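Local coordinates for protein inositol-1-monophosphatase (Thermotoga maritima, PDB 2P3V) that hydrolyses the phosphate ester of inositol 1-phosphate, the 1-phosphate of fructose 1,6-bisphosphate and several other small phosphomonoesters, using magnesium as cofactor, at residues Arg74-Asp79 with Leu98-Asn103; Glu105-Val110 with Tyr121-Ser126; Ala182-Gly187 with Ile207-Ala212. All coordinates share one frame; numbering follows the deposited sequence.

Contact 3 is wholly buried; contacts 1 and 2 reach the surface at Arg74 and Glu124. These two belong to one mixed sheet and sit side by side, since strands 95-102 and 105-113 are neighbours; their centres are about 10 Å apart and Tyr100 of the one lies against Lys107 and Leu108 of the other. Both are held by antiparallel backbone hydrogen bonds, and both run out to charged side chains at one end, Arg74 with Glu102 and Lys107 with Glu123. Contact 1 alone reaches the magnesium site, through Asp79. Contact 3 joins two helices by apolar packing; its Glu211 accepts a bond from Gly125 N of contact 2, while contact 1 lies about 6 Å away at the nearest atoms.

Contact 1: residues Arg74-Asp79 with Leu98-Asn103; sequences RLWIID and LAYVEN
Strands 74-79 and 98-102 run antiparallel, their axes 4.6 Å apart at an angle of 161°. Leu75 and Val101 form one hydrogen-bonded pair, with Leu75 N to Val101 O at 2.8 Å, and Ile77 and Ala99 the next. Trp76 and Tyr100 face each other in the non-hydrogen-bonded pair between them: Tyr100 CD1 sits over the centre of one indole face, 3.8 Å from Trp76 CE2, while Leu98 CD1 meets the indole edge. With CG anti to its own N (chi1 173°), Tyr100 leans towards the partner strand and sets its hydroxyl beside the Arg74 chain, OH 3.4 Å from Arg74 CG. That hydroxyl donates to the anti lone pair of Glu102 OE1, which also has a long salt bridge to Arg74 NE at 3.9 Å. A phenylalanine in place of Tyr100 would probably leave Glu102 OE1 without its hydroxyl donor, though the ring could still lie on Trp76. On the other face Ile77 CG1 packs on Val101 CG2. The strand ends at Asp79, a magnesium ligand. Helices 2-21 and 40-56 cover the Trp76 face, Trp200 lies against Leu75 and Ile77 opposite, and strand 61-64 flanks 74-79.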
ATOM      1  N   ARG A  74     -12.359 -26.119  21.642  1.00 38.62           N
ATOM      2  CA  ARG A  74     -11.243 -25.322  21.134  1.00 36.37           C
ATOM      3  C   ARG A  74     -11.344 -25.450  19.622  1.00 32.68           C
ATOM      4  O   ARG A  74     -10.768 -26.352  19.018  1.00 32.11           O
ATOM      5  CB  ARG A  74      -9.911 -25.855  21.669  1.00 38.01           C
ATOM      6  CG  ARG A  74      -9.753 -25.592  23.165  1.00 42.55           C
ATOM      7  CD  ARG A  74      -8.320 -25.709  23.648  1.00 46.09           C
ATOM      8  NE  ARG A  74      -8.095 -24.820  24.788  1.00 54.90           N
ATOM      9  CZ  ARG A  74      -6.958 -24.744  25.477  1.00 59.36           C
ATOM     10  NH1 ARG A  74      -5.926 -25.515  25.153  1.00 62.16           N
ATOM     11  NH2 ARG A  74      -6.846 -23.879  26.478  1.00 57.07           N
ATOM     12  N   LEU A  75     -12.093 -24.526  19.027  1.00 29.26           N
ATOM     13  CA  LEU A  75     -12.382 -24.549  17.599  1.00 28.64           C
ATOM     14  C   LEU A  75     -11.987 -23.311  16.789  1.00 28.71           C
ATOM     15  O   LEU A  75     -12.210 -22.180  17.211  1.00 31.19           O
ATOM     16  CB  LEU A  75     -13.881 -24.790  17.440  1.00 25.87           C
ATOM     17  CG  LEU A  75     -14.525 -24.967  16.071  1.00 27.62           C
ATOM     18  CD1 LEU A  75     -14.246 -26.362  15.503  1.00 23.10           C
ATOM     19  CD2 LEU A  75     -16.016 -24.758  16.250  1.00 29.11           C
ATOM     20  N   TRP A  76     -11.411 -23.539  15.613  1.00 27.58           N
ATOM     21  CA  TRP A  76     -11.007 -22.455  14.728  1.00 27.20           C
ATOM     22  C   TRP A  76     -11.952 -22.439  13.532  1.00 28.06           C
ATOM     23  O   TRP A  76     -12.177 -23.468  12.906  1.00 29.56           O
ATOM     24  CB  TRP A  76      -9.572 -22.659  14.237  1.00 23.73           C
ATOM     25  CG  TRP A  76      -8.545 -22.676  15.315  1.00 23.14           C
ATOM     26  CD1 TRP A  76      -8.273 -23.698  16.174  1.00 26.23           C
ATOM     27  CD2 TRP A  76      -7.642 -21.617  15.652  1.00 25.42           C
ATOM     28  NE1 TRP A  76      -7.253 -23.345  17.027  1.00 25.49           N
ATOM     29  CE2 TRP A  76      -6.848 -22.071  16.727  1.00 27.31           C
ATOM     30  CE3 TRP A  76      -7.427 -20.325  15.150  1.00 26.52           C
ATOM     31  CZ2 TRP A  76      -5.849 -21.277  17.311  1.00 28.83           C
ATOM     32  CZ3 TRP A  76      -6.433 -19.534  15.736  1.00 23.05           C
ATOM     33  CH2 TRP A  76      -5.660 -20.015  16.802  1.00 23.34           C
ATOM     34  N   ILE A  77     -12.517 -21.276  13.223  1.00 30.41           N
ATOM     35  CA  ILE A  77     -13.436 -21.147  12.090  1.00 30.14           C
ATOM     36  C   ILE A  77     -12.706 -20.455  10.947  1.00 29.88           C
ATOM     37  O   ILE A  77     -12.320 -19.289  11.056  1.00 30.56           O
ATOM     38  CB  ILE A  77     -14.693 -20.317  12.455  1.00 24.00           C
ATOM     39  CG1 ILE A  77     -15.290 -20.813  13.774  1.00 22.36           C
ATOM     40  CG2 ILE A  77     -15.726 -20.445  11.354  1.00 24.75           C
ATOM     41  CD1 ILE A  77     -15.601 -22.290  13.781  1.00 27.48           C
ATOM     42  N   ILE A  78     -12.517 -21.175   9.848  1.00 30.66           N
ATOM     43  CA  ILE A  78     -11.811 -20.613   8.708  1.00 28.74           C
ATOM     44  C   ILE A  78     -12.703 -20.448   7.495  1.00 27.92           C
ATOM     45  O   ILE A  78     -13.567 -21.274   7.224  1.00 29.57           O
ATOM     46  CB  ILE A  78     -10.625 -21.505   8.267  1.00 27.32           C
ATOM     47  CG1 ILE A  78      -9.737 -21.847   9.459  1.00 30.00           C
ATOM     48  CG2 ILE A  78      -9.795 -20.783   7.205  1.00 27.50           C
ATOM     49  CD1 ILE A  78      -8.597 -22.774   9.084  1.00 31.74           C
ATOM     50  N   ASP A  79     -12.485 -19.352   6.783  1.00 26.52           N
ATOM     51  CA  ASP A  79     -13.179 -19.062   5.545  1.00 26.40           C
ATOM     52  C   ASP A  79     -12.013 -18.518   4.717  1.00 28.66           C
ATOM     53  O   ASP A  79     -11.667 -17.341   4.810  1.00 30.58           O
ATOM     54  CB  ASP A  79     -14.263 -17.998   5.749  1.00 22.04           C
ATOM     55  CG  ASP A  79     -15.035 -17.691   4.468  1.00 30.80           C
ATOM     56  OD1 ASP A  79     -16.068 -16.981   4.540  1.00 32.49           O
ATOM     57  OD2 ASP A  79     -14.609 -18.151   3.384  1.00 29.75           O
ATOM     58  N   LEU A  98     -10.962 -15.607  10.054  1.00 25.25           N
ATOM     59  CA  LEU A  98     -10.561 -16.610  11.019  1.00 25.51           C
ATOM     60  C   LEU A  98     -11.069 -16.205  12.390  1.00 28.65           C
ATOM     61  O   LEU A  98     -10.918 -15.049  12.792  1.00 30.59           O
ATOM     62  CB  LEU A  98      -9.040 -16.755  11.061  1.00 21.57           C
ATOM     63  CG  LEU A  98      -8.533 -17.718  12.141  1.00 23.19           C
ATOM     64  CD1 LEU A  98      -9.031 -19.123  11.865  1.00 26.80           C
ATOM     65  CD2 LEU A  98      -7.022 -17.704  12.175  1.00 25.89           C
ATOM     66  N   ALA A  99     -11.683 -17.158  13.092  1.00 27.05           N
ATOM     67  CA  ALA A  99     -12.203 -16.916  14.432  1.00 25.84           C
ATOM     68  C   ALA A  99     -11.799 -18.063  15.338  1.00 26.61           C
ATOM     69  O   ALA A  99     -11.654 -19.197  14.886  1.00 27.22           O
ATOM     70  CB  ALA A  99     -13.718 -16.800  14.402  1.00 18.91           C
ATOM     71  N   TYR A 100     -11.588 -17.764  16.612  1.00 26.33           N
ATOM     72  CA  TYR A 100     -11.256 -18.802  17.571  1.00 25.37           C
ATOM     73  C   TYR A 100     -12.389 -18.848  18.579  1.00 27.15           C
ATOM     74  O   TYR A 100     -12.684 -17.863  19.261  1.00 25.55           O
ATOM     75  CB  TYR A 100      -9.946 -18.515  18.299  1.00 25.47           C
ATOM     76  CG  TYR A 100      -9.677 -19.498  19.419  1.00 27.34           C
ATOM     77  CD1 TYR A 100      -9.481 -20.856  19.150  1.00 25.52           C
ATOM     78  CD2 TYR A 100      -9.686 -19.083  20.753  1.00 28.44           C
ATOM     79  CE1 TYR A 100      -9.309 -21.781  20.177  1.00 22.32           C
ATOM     80  CE2 TYR A 100      -9.514 -20.002  21.794  1.00 26.94           C
ATOM     81  CZ  TYR A 100      -9.328 -21.350  21.497  1.00 29.64           C
ATOM     82  OH  TYR A 100      -9.179 -22.266  22.523  1.00 29.93           O
ATOM     83  N   VAL A 101     -13.034 -20.001  18.656  1.00 28.98           N
ATOM     84  CA  VAL A 101     -14.136 -20.196  19.577  1.00 26.78           C
ATOM     85  C   VAL A 101     -13.673 -21.178  20.635  1.00 26.90           C
ATOM     86  O   VAL A 101     -13.092 -22.215  20.318  1.00 30.13           O
ATOM     87  CB  VAL A 101     -15.350 -20.768  18.841  1.00 24.97           C
ATOM     88  CG1 VAL A 101     -16.538 -20.810  19.765  1.00 29.49           C
ATOM     89  CG2 VAL A 101     -15.649 -19.928  17.606  1.00 27.34           C
ATOM     90  N   GLU A 102     -13.909 -20.842  21.894  1.00 26.90           N
ATOM     91  CA  GLU A 102     -13.512 -21.707  22.996  1.00 28.25           C
ATOM     92  C   GLU A 102     -14.670 -21.867  23.965  1.00 28.25           C
ATOM     93  O   GLU A 102     -15.279 -20.887  24.380  1.00 23.91           O
ATOM     94  CB  GLU A 102     -12.310 -21.119  23.726  1.00 29.09           C
ATOM     95  CG  GLU A 102     -11.954 -21.853  25.002  1.00 30.00           C
ATOM     96  CD  GLU A 102     -10.787 -21.216  25.738  1.00 34.73           C
ATOM     97  OE1 GLU A 102      -9.639 -21.306  25.248  1.00 33.41           O
ATOM     98  OE2 GLU A 102     -11.022 -20.613  26.805  1.00 37.60           O
ATOM     99  N   ASN A 103     -14.965 -23.111  24.324  1.00 31.06           N
ATOM    100  CA  ASN A 103     -16.063 -23.404  25.239  1.00 33.17           C
ATOM    101  C   ASN A 103     -17.386 -22.820  24.763  1.00 33.09           C
ATOM    102  O   ASN A 103     -18.184 -22.313  25.557  1.00 34.15           O
ATOM    103  CB  ASN A 103     -15.740 -22.910  26.655  1.00 32.64           C
ATOM    104  CG  ASN A 103     -14.847 -23.881  27.424  1.00 37.86           C
ATOM    105  OD1 ASN A 103     -14.517 -23.661  28.592  1.00 41.33           O
ATOM    106  ND2 ASN A 103     -14.457 -24.965  26.765  1.00 43.85           N
TER

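Contact 2: residues Glu105-Val110 with Tyr121-Ser126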
ATOM      1  N   GLU A 105     -17.981 -20.125  23.021  1.00 40.19           N
ATOM      2  CA  GLU A 105     -18.024 -18.690  22.753  1.00 39.77           C
ATOM      3  C   GLU A 105     -16.856 -18.207  21.911  1.00 38.11           C
ATOM      4  O   GLU A 105     -15.783 -18.802  21.931  1.00 40.06           O
ATOM      5  CB  GLU A 105     -18.057 -17.914  24.064  1.00 39.52           C
ATOM      6  CG  GLU A 105     -19.210 -18.311  24.960  1.00 51.51           C
ATOM      7  CD  GLU A 105     -19.372 -17.391  26.155  1.00 57.82           C
ATOM      8  OE1 GLU A 105     -19.853 -16.247  25.976  1.00 60.33           O
ATOM      9  OE2 GLU A 105     -19.011 -17.814  27.274  1.00 64.93           O
ATOM     10  N   VAL A 106     -17.071 -17.132  21.158  1.00 37.82           N
ATOM     11  CA  VAL A 106     -16.012 -16.575  20.321  1.00 36.94           C
ATOM     12  C   VAL A 106     -15.025 -15.851  21.219  1.00 35.08           C
ATOM     13  O   VAL A 106     -15.410 -14.982  22.002  1.00 36.63           O
ATOM     14  CB  VAL A 106     -16.554 -15.554  19.293  1.00 36.94           C
ATOM     15  CG1 VAL A 106     -15.404 -15.024  18.440  1.00 34.35           C
ATOM     16  CG2 VAL A 106     -17.622 -16.198  18.417  1.00 34.43           C
ATOM     17  N   LYS A 107     -13.753 -16.205  21.127  1.00 31.45           N
ATOM     18  CA  LYS A 107     -12.785 -15.531  21.962  1.00 33.36           C
ATOM     19  C   LYS A 107     -12.030 -14.458  21.180  1.00 30.33           C
ATOM     20  O   LYS A 107     -11.517 -13.509  21.769  1.00 32.62           O
ATOM     21  CB  LYS A 107     -11.793 -16.529  22.576  1.00 37.18           C
ATOM     22  CG  LYS A 107     -10.841 -15.869  23.572  1.00 44.14           C
ATOM     23  CD  LYS A 107      -9.629 -16.741  23.886  1.00 53.63           C
ATOM     24  CE  LYS A 107      -8.515 -15.942  24.576  1.00 54.73           C
ATOM     25  NZ  LYS A 107      -7.938 -14.869  23.697  1.00 55.21           N
ATOM     26  N   LEU A 108     -11.957 -14.602  19.862  1.00 24.52           N
ATOM     27  CA  LEU A 108     -11.249 -13.619  19.055  1.00 23.25           C
ATOM     28  C   LEU A 108     -11.558 -13.824  17.599  1.00 22.83           C
ATOM     29  O   LEU A 108     -11.860 -14.935  17.168  1.00 25.82           O
ATOM     30  CB  LEU A 108      -9.736 -13.723  19.265  1.00 18.82           C
ATOM     31  CG  LEU A 108      -8.979 -14.929  18.701  1.00 23.16           C
ATOM     32  CD1 LEU A 108      -8.715 -14.761  17.210  1.00 19.34           C
ATOM     33  CD2 LEU A 108      -7.659 -15.055  19.432  1.00 27.03           C
ATOM     34  N   GLY A 109     -11.468 -12.747  16.836  1.00 21.50           N
ATOM     35  CA  GLY A 109     -11.748 -12.849  15.422  1.00 20.70           C
ATOM     36  C   GLY A 109     -10.844 -11.952  14.617  1.00 21.29           C
ATOM     37  O   GLY A 109     -10.420 -10.887  15.081  1.00 19.92           O
ATOM     38  N   VAL A 110     -10.548 -12.381  13.398  1.00 19.84           N
ATOM     39  CA  VAL A 110      -9.687 -11.611  12.526  1.00 18.70           C
ATOM     40  C   VAL A 110     -10.243 -11.659  11.109  1.00 21.38           C
ATOM     41  O   VAL A 110     -10.732 -12.696  10.645  1.00 25.46           O
ATOM     42  CB  VAL A 110      -8.239 -12.173  12.539  1.00 16.80           C
ATOM     43  CG1 VAL A 110      -7.335 -11.312  11.693  1.00 19.55           C
ATOM     44  CG2 VAL A 110      -7.708 -12.226  13.967  1.00 16.85           C
ATOM     45  N   TYR A 121      -9.529  -6.748  13.668  1.00 21.05           N
ATOM     46  CA  TYR A 121      -9.622  -7.851  14.596  1.00 21.18           C
ATOM     47  C   TYR A 121      -9.984  -7.448  16.013  1.00 20.30           C
ATOM     48  O   TYR A 121     -10.019  -6.274  16.357  1.00 16.82           O
ATOM     49  CB  TYR A 121      -8.280  -8.571  14.627  1.00 19.57           C
ATOM     50  CG  TYR A 121      -7.144  -7.638  14.946  1.00 13.27           C
ATOM     51  CD1 TYR A 121      -6.489  -6.940  13.933  1.00 16.12           C
ATOM     52  CD2 TYR A 121      -6.757  -7.405  16.266  1.00 15.40           C
ATOM     53  CE1 TYR A 121      -5.474  -6.023  14.223  1.00 13.53           C
ATOM     54  CE2 TYR A 121      -5.737  -6.497  16.575  1.00  5.60           C
ATOM     55  CZ  TYR A 121      -5.100  -5.805  15.545  1.00 15.85           C
ATOM     56  OH  TYR A 121      -4.101  -4.890  15.827  1.00 16.76           O
ATOM     57  N   ALA A 122     -10.228  -8.452  16.840  1.00 23.79           N
ATOM     58  CA  ALA A 122     -10.561  -8.208  18.226  1.00 25.67           C
ATOM     59  C   ALA A 122     -10.578  -9.496  19.037  1.00 26.18           C
ATOM     60  O   ALA A 122     -10.860 -10.569  18.502  1.00 25.70           O
ATOM     61  CB  ALA A 122     -11.925  -7.511  18.313  1.00 20.39           C
ATOM     62  N   GLU A 123     -10.226  -9.387  20.315  1.00 27.63           N
ATOM     63  CA  GLU A 123     -10.293 -10.520  21.234  1.00 31.03           C
ATOM     64  C   GLU A 123     -11.121  -9.997  22.403  1.00 32.34           C
ATOM     65  O   GLU A 123     -10.836  -8.931  22.954  1.00 30.85           O
ATOM     66  CB  GLU A 123      -8.911 -11.003  21.689  1.00 26.20           C
ATOM     67  CG  GLU A 123      -7.963  -9.960  22.197  1.00 39.17           C
ATOM     68  CD  GLU A 123      -6.595 -10.557  22.507  1.00 47.86           C
ATOM     69  OE1 GLU A 123      -5.636  -9.776  22.759  1.00 44.55           O
ATOM     70  OE2 GLU A 123      -6.493 -11.812  22.496  1.00 44.16           O
ATOM     71  N   GLU A 124     -12.166 -10.745  22.748  1.00 32.58           N
ATOM     72  CA  GLU A 124     -13.094 -10.351  23.793  1.00 32.20           C
ATOM     73  C   GLU A 124     -12.438  -9.779  25.033  1.00 31.47           C
ATOM     74  O   GLU A 124     -11.597 -10.418  25.661  1.00 30.81           O
ATOM     75  CB  GLU A 124     -14.015 -11.521  24.151  1.00 33.94           C
ATOM     76  CG  GLU A 124     -13.361 -12.648  24.911  1.00 43.17           C
ATOM     77  CD  GLU A 124     -13.804 -12.687  26.363  1.00 49.75           C
ATOM     78  OE1 GLU A 124     -13.457 -13.672  27.065  1.00 49.09           O
ATOM     79  OE2 GLU A 124     -14.495 -11.728  26.795  1.00 46.85           O
ATOM     80  N   GLY A 125     -12.830  -8.546  25.361  1.00 32.66           N
ATOM     81  CA  GLY A 125     -12.295  -7.856  26.524  1.00 33.45           C
ATOM     82  C   GLY A 125     -11.142  -6.908  26.235  1.00 32.49           C
ATOM     83  O   GLY A 125     -10.699  -6.171  27.121  1.00 33.26           O
ATOM     84  N   SER A 126     -10.664  -6.911  24.994  1.00 31.76           N
ATOM     85  CA  SER A 126      -9.542  -6.069  24.606  1.00 30.46           C
ATOM     86  C   SER A 126      -9.834  -4.961  23.598  1.00 28.07           C
ATOM     87  O   SER A 126      -8.935  -4.201  23.240  1.00 30.60           O
ATOM     88  CB  SER A 126      -8.412  -6.952  24.076  1.00 30.35           C
ATOM     89  OG  SER A 126      -7.886  -7.757  25.118  1.00 33.00           O
TER
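The hairpin strands 105-110 and 121-123 run antiparallel at 165°, 4.7 Å apart at closest approach, with Gly109 and Ala122 as the hydrogen-bonded pair: Gly109 N to Ala122 O is 2.8 Å and Ala122 N to Gly109 O 3.0 Å. Beyond it, Glu124 N reaches Lys107 O from above the carbonyl plane, 39° out of it, in a less straight bond. Val110 and Tyr121 run alongside each other, and Val110 CG2 touches Tyr121 CB at 3.8 Å. Tyr121 makes this contact through its CB, because chi1 of 55° puts CG between the backbone N and carbonyl carbon and carries the ring away from the neighbouring strand. On the same face Leu108 CB meets Glu123 CB at 3.7 Å. Lys107 lies alongside Glu123, its chain extended until a bend at chi4 brings NZ to 3.6 Å from Glu123 OE2 in a salt bridge. Glu123 OE1 is hydrogen-bonded to Met1 N. Glu124 CG rests near Lys107 O, at 3.7 Å, and a type II turn from Glu123 to Ser126 then leads the chain out of the strand. Lys107 and Leu108 form a classic beta bulge in strand 105-113, both facing Tyr100 of the adjoining strand 95-102. Helix 2-21 packs against Leu108, Val110, Tyr121 and Glu123, while helix 203-211 lies against Val106, Ala122 and Glu124.

Contact 3: residues Ala182-Gly187 with Ile207-Ala212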
ATOM      1  N   ALA A 182     -16.964  -6.100   9.694  1.00 22.48           N
ATOM      2  CA  ALA A 182     -15.854  -5.480  10.401  1.00 21.28           C
ATOM      3  C   ALA A 182     -15.923  -3.965  10.194  1.00 21.04           C
ATOM      4  O   ALA A 182     -15.562  -3.188  11.081  1.00 19.98           O
ATOM      5  CB  ALA A 182     -14.535  -6.031   9.881  1.00 19.68           C
ATOM      6  N   TYR A 183     -16.412  -3.560   9.021  1.00 19.77           N
ATOM      7  CA  TYR A 183     -16.555  -2.147   8.672  1.00 20.27           C
ATOM      8  C   TYR A 183     -17.516  -1.390   9.590  1.00 22.61           C
ATOM      9  O   TYR A 183     -17.355  -0.187   9.824  1.00 23.41           O
ATOM     10  CB  TYR A 183     -17.002  -2.027   7.225  1.00 16.30           C
ATOM     11  CG  TYR A 183     -15.852  -2.012   6.249  1.00 17.96           C
ATOM     12  CD1 TYR A 183     -14.581  -2.419   6.632  1.00 15.75           C
ATOM     13  CD2 TYR A 183     -16.034  -1.569   4.943  1.00 16.49           C
ATOM     14  CE1 TYR A 183     -13.515  -2.375   5.734  1.00 25.55           C
ATOM     15  CE2 TYR A 183     -14.982  -1.526   4.042  1.00 19.94           C
ATOM     16  CZ  TYR A 183     -13.728  -1.925   4.438  1.00 16.59           C
ATOM     17  OH  TYR A 183     -12.694  -1.858   3.539  1.00 22.53           O
ATOM     18  N   VAL A 184     -18.526  -2.091  10.092  1.00 22.17           N
ATOM     19  CA  VAL A 184     -19.465  -1.489  11.023  1.00 19.53           C
ATOM     20  C   VAL A 184     -18.605  -1.223  12.261  1.00 21.54           C
ATOM     21  O   VAL A 184     -18.648  -0.146  12.850  1.00 23.20           O
ATOM     22  CB  VAL A 184     -20.618  -2.480  11.349  1.00 18.80           C
ATOM     23  CG1 VAL A 184     -21.349  -2.066  12.606  1.00 17.07           C
ATOM     24  CG2 VAL A 184     -21.598  -2.515  10.199  1.00 16.16           C
ATOM     25  N   GLY A 185     -17.792  -2.210  12.626  1.00 23.32           N
ATOM     26  CA  GLY A 185     -16.931  -2.059  13.784  1.00 22.81           C
ATOM     27  C   GLY A 185     -15.892  -0.976  13.578  1.00 23.89           C
ATOM     28  O   GLY A 185     -15.468  -0.319  14.523  1.00 23.62           O
ATOM     29  N   ALA A 186     -15.459  -0.796  12.336  1.00 23.42           N
ATOM     30  CA  ALA A 186     -14.478   0.238  12.044  1.00 21.33           C
ATOM     31  C   ALA A 186     -15.191   1.592  12.037  1.00 23.14           C
ATOM     32  O   ALA A 186     -14.556   2.633  12.227  1.00 26.05           O
ATOM     33  CB  ALA A 186     -13.823  -0.020  10.695  1.00 15.45           C
ATOM     34  N   GLY A 187     -16.507   1.565  11.819  1.00 22.76           N
ATOM     35  CA  GLY A 187     -17.298   2.787  11.776  1.00 20.10           C
ATOM     36  C   GLY A 187     -17.445   3.374  10.377  1.00 21.27           C
ATOM     37  O   GLY A 187     -17.838   4.538  10.227  1.00 18.58           O
ATOM     38  N   ILE A 207     -17.605 -10.645  16.827  1.00 20.09           N
ATOM     39  CA  ILE A 207     -16.818 -10.190  17.970  1.00 19.86           C
ATOM     40  C   ILE A 207     -16.135  -8.849  17.706  1.00 22.60           C
ATOM     41  O   ILE A 207     -15.893  -8.068  18.638  1.00 21.90           O
ATOM     42  CB  ILE A 207     -15.743 -11.219  18.382  1.00 17.09           C
ATOM     43  CG1 ILE A 207     -15.076 -10.749  19.677  1.00 19.86           C
ATOM     44  CG2 ILE A 207     -14.719 -11.394  17.273  1.00 15.41           C
ATOM     45  CD1 ILE A 207     -14.051 -11.712  20.233  1.00 26.61           C
ATOM     46  N   ILE A 208     -15.813  -8.584  16.442  1.00 23.61           N
ATOM     47  CA  ILE A 208     -15.185  -7.320  16.087  1.00 22.74           C
ATOM     48  C   ILE A 208     -16.214  -6.214  16.330  1.00 23.61           C
ATOM     49  O   ILE A 208     -15.917  -5.224  16.996  1.00 25.86           O
ATOM     50  CB  ILE A 208     -14.714  -7.300  14.609  1.00 19.78           C
ATOM     51  CG1 ILE A 208     -13.519  -8.229  14.435  1.00 13.38           C
ATOM     52  CG2 ILE A 208     -14.292  -5.897  14.206  1.00 22.33           C
ATOM     53  CD1 ILE A 208     -13.093  -8.400  13.005  1.00 16.84           C
ATOM     54  N   VAL A 209     -17.434  -6.396  15.829  1.00 24.18           N
ATOM     55  CA  VAL A 209     -18.474  -5.389  16.025  1.00 21.03           C
ATOM     56  C   VAL A 209     -18.800  -5.214  17.508  1.00 21.52           C
ATOM     57  O   VAL A 209     -18.926  -4.092  17.983  1.00 20.95           O
ATOM     58  CB  VAL A 209     -19.756  -5.749  15.247  1.00 21.96           C
ATOM     59  CG1 VAL A 209     -20.862  -4.750  15.561  1.00 20.03           C
ATOM     60  CG2 VAL A 209     -19.466  -5.751  13.757  1.00 11.13           C
ATOM     61  N   LYS A 210     -18.915  -6.316  18.245  1.00 23.12           N
ATOM     62  CA  LYS A 210     -19.223  -6.226  19.677  1.00 24.16           C
ATOM     63  C   LYS A 210     -18.122  -5.547  20.466  1.00 22.82           C
ATOM     64  O   LYS A 210     -18.402  -4.764  21.370  1.00 23.87           O
ATOM     65  CB  LYS A 210     -19.508  -7.610  20.273  1.00 21.50           C
ATOM     66  CG  LYS A 210     -20.934  -8.093  20.016  1.00 34.60           C
ATOM     67  CD  LYS A 210     -21.234  -9.394  20.748  1.00 48.88           C
ATOM     68  CE  LYS A 210     -22.718  -9.774  20.647  1.00 55.47           C
ATOM     69  NZ  LYS A 210     -23.055 -11.018  21.420  1.00 54.67           N
ATOM     70  N   GLU A 211     -16.871  -5.839  20.131  1.00 24.37           N
ATOM     71  CA  GLU A 211     -15.747  -5.212  20.827  1.00 25.98           C
ATOM     72  C   GLU A 211     -15.570  -3.768  20.371  1.00 26.46           C
ATOM     73  O   GLU A 211     -14.894  -2.972  21.023  1.00 28.05           O
ATOM     74  CB  GLU A 211     -14.466  -6.006  20.585  1.00 18.13           C
ATOM     75  CG  GLU A 211     -14.431  -7.288  21.377  1.00 20.78           C
ATOM     76  CD  GLU A 211     -14.321  -7.041  22.880  1.00 23.30           C
ATOM     77  OE1 GLU A 211     -14.806  -7.878  23.662  1.00 22.04           O
ATOM     78  OE2 GLU A 211     -13.733  -6.018  23.285  1.00 28.23           O
ATOM     79  N   ALA A 212     -16.197  -3.444  19.245  1.00 27.35           N
ATOM     80  CA  ALA A 212     -16.144  -2.111  18.669  1.00 27.41           C
ATOM     81  C   ALA A 212     -17.220  -1.231  19.293  1.00 28.85           C
ATOM     82  O   ALA A 212     -17.271  -0.027  19.039  1.00 31.61           O
ATOM     83  CB  ALA A 212     -16.352  -2.194  17.176  1.00 25.26           C
TER
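Helices 177-186 and 203-211 pack nearly parallel here, and Gly185 is where they come together: its CA lies 4.3 Å from Val209 CA. The segment axes are 7.8 Å apart and inclined by only 15°, a close approach that a glycine at the interface permits. A side chain at Gly185 would point at the other helix and probably crowd Ile208 CG2 and Ala212 CB. Instead, Ala212 CB lies directly against the glycine backbone, 3.4 Å from Gly185 O, and Val209 CG2 approaches Gly185 N at 4.1 Å. The two methyls of Val209 divide the work: CG2 turns to that glycine, whereas CG1, anti to the backbone N at chi1 175°, meets Val184 CG1 at 4.0 Å where the two valines cross. Helix 177-186 ends just beyond this point in a Schellman motif, with Gly187 as its C-prime residue at a phi of 92°; Arg188 N turns back to Tyr183 O and Gly187 N, more weakly, to Val184 O. One turn earlier, Ile208 lays two branches against Ala182, with CG2 4.1 Å from Ala182 CA and CD1 4.2 Å from Ala182 CB. The large sheet lies beside both helices: Leu120 touches Ala182, and Val111 touches Ile208. Glu211 spends its carboxylate on the neighbouring turn, accepting bonds from the backbone N atoms of Gly125 and Gly127. Leu91 of a neighbouring subunit packs on Tyr183.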